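Local coordinates for protein epsin-1 (Saccharomyces cerevisiae, PDB 5LOZ) that acts as an endocytic adaptor that binds phosphoinositide-enriched membranes, clathrin and ubiquitin and is required for endocytosis and actin localization, at residues A[69-72]-A[78-81]. Numbering follows the deposited sequence.
Sequences YLIR and CVLW
Ile71 and Val79 bring the two backbones closest, their CA atoms 5.3 Å apart where the last turn of helix 57-73 meets the first turn of helix 76-84. These are two consecutive helices joined by a short connection in the alpha-alpha superhelix of the ENTH domain, and no hydrogen bond links the two segments; van der Waals contacts join them. Cys78 reaches over from helix 76-84 with its CB bond aimed at the other helix. Its SG, set beside the backbone N and anti to the carbonyl carbon (chi1 -59°), rests 3.9 Å from Leu70 CB and also touches the methyl Leu70 CD1 at 4.1 Å. The sulfur thus meets the leucine at its root and at one methyl, while Cys78 CB sits 3.9 Å from Leu70 O. Leu70 continues onto Met43 and Leu46 of helix 36-50, and Cys78 meets Phe39 of that same helix, so the pair is buried where helices 36-50, 57-73 and 76-84 meet. Ile71 has other neighbours. Its chi1 of 71° places CG1 between the backbone N and the carbonyl carbon, and CG2 beside the N, where this methyl lies 3.9 Å from Cys78 O. The Ile71 side chain also packs on Leu116, Leu119 and Leu120 of helix 106-121, so Leu70 meets helix 36-50 and Ile71 helix 106-121. Ile71 O is taken by the guanidinium of Arg130, through NH1. Val79 completes the contact with one branch: CG2, anti to its own carbonyl carbon, approaches Ile71 CB to 3.9 Å and lies 4.1 Å from Ile71 O.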
loop_
_atom_site.group_PDB
_atom_site.type_symbol
_atom_site.label_atom_id
_atom_site.label_comp_id
_atom_site.label_asym_id
_atom_site.label_seq_id
_atom_site.Cartn_x
_atom_site.Cartn_y
_atom_site.Cartn_z
ATOM N N TYR A 69 -2.428 5.280 1.456
ATOM C CA TYR A 69 -2.743 5.946 2.705
ATOM C C TYR A 69 -1.454 6.428 3.403
ATOM O O TYR A 69 -1.403 7.517 3.978
ATOM C CB TYR A 69 -3.505 5.041 3.637
ATOM C CG TYR A 69 -4.240 5.769 4.735
ATOM C CD1 TYR A 69 -5.497 6.302 4.516
ATOM C CD2 TYR A 69 -3.685 5.924 5.993
ATOM C CE1 TYR A 69 -6.195 6.958 5.507
ATOM C CE2 TYR A 69 -4.381 6.589 7.011
ATOM C CZ TYR A 69 -5.642 7.111 6.751
ATOM O OH TYR A 69 -6.401 7.780 7.690
ATOM N N LEU A 70 -0.416 5.601 3.335
ATOM C CA LEU A 70 0.825 5.871 4.000
ATOM C C LEU A 70 1.529 7.108 3.434
ATOM O O LEU A 70 2.121 7.874 4.186
ATOM C CB LEU A 70 1.764 4.667 3.897
ATOM C CG LEU A 70 1.514 3.463 4.797
ATOM C CD1 LEU A 70 2.606 2.401 4.664
ATOM C CD2 LEU A 70 1.385 3.931 6.257
ATOM N N ILE A 71 1.517 7.268 2.119
ATOM C CA ILE A 71 2.184 8.422 1.509
ATOM C C ILE A 71 1.361 9.693 1.713
ATOM O O ILE A 71 1.892 10.788 1.661
ATOM C CB ILE A 71 2.586 8.211 0.013
ATOM C CG1 ILE A 71 1.372 8.183 -0.914
ATOM C CG2 ILE A 71 3.484 6.942 -0.157
ATOM C CD1 ILE A 71 1.708 8.311 -2.386
ATOM N N ARG A 72 0.047 9.524 1.932
ATOM C CA ARG A 72 -0.830 10.625 2.198
ATOM C C ARG A 72 -0.895 11.014 3.692
ATOM O O ARG A 72 -1.147 12.175 4.011
ATOM C CB ARG A 72 -2.225 10.365 1.658
ATOM C CG ARG A 72 -2.368 10.371 0.155
ATOM C CD ARG A 72 -3.619 9.591 -0.270
ATOM N NE ARG A 72 -4.812 10.225 0.209
ATOM C CZ ARG A 72 -5.914 9.608 0.622
ATOM N NH1 ARG A 72 -6.018 8.284 0.597
ATOM N NH2 ARG A 72 -6.945 10.343 1.052
ATOM N N CYS A 78 7.826 6.797 4.113
ATOM C CA CYS A 78 6.977 6.043 3.193
ATOM C C CYS A 78 7.087 6.534 1.738
ATOM O O CYS A 78 7.088 5.730 0.799
ATOM C CB CYS A 78 5.542 6.082 3.663
ATOM S SG CYS A 78 5.368 5.379 5.312
ATOM N N VAL A 79 7.174 7.850 1.553
ATOM C CA VAL A 79 7.338 8.400 0.233
ATOM C C VAL A 79 8.687 7.967 -0.296
ATOM O O VAL A 79 8.788 7.481 -1.430
ATOM C CB VAL A 79 7.204 9.898 0.176
ATOM C CG1 VAL A 79 7.450 10.399 -1.272
ATOM C CG2 VAL A 79 5.809 10.331 0.700
ATOM N N LEU A 80 9.725 8.118 0.526
ATOM C CA LEU A 80 11.090 7.694 0.146
ATOM C C LEU A 80 11.114 6.257 -0.324
ATOM O O LEU A 80 11.679 5.957 -1.380
ATOM C CB LEU A 80 12.084 7.859 1.312
ATOM C CG LEU A 80 12.877 9.168 1.417
ATOM C CD1 LEU A 80 12.179 10.347 0.734
ATOM C CD2 LEU A 80 13.228 9.469 2.908
ATOM N N TRP A 81 10.514 5.376 0.473
ATOM C CA TRP A 81 10.493 3.972 0.154
ATOM C C TRP A 81 9.870 3.726 -1.256
ATOM O O TRP A 81 10.472 3.060 -2.085
ATOM C CB TRP A 81 9.732 3.192 1.198
ATOM C CG TRP A 81 9.716 1.724 0.970
ATOM C CD1 TRP A 81 10.630 0.811 1.437
ATOM C CD2 TRP A 81 8.754 0.973 0.216
ATOM N NE1 TRP A 81 10.289 -0.452 1.022
ATOM C CE2 TRP A 81 9.149 -0.385 0.267
ATOM C CE3 TRP A 81 7.613 1.317 -0.521
ATOM C CZ2 TRP A 81 8.419 -1.406 -0.370
ATOM C CZ3 TRP A 81 6.886 0.291 -1.163
ATOM C CH2 TRP A 81 7.291 -1.039 -1.072
#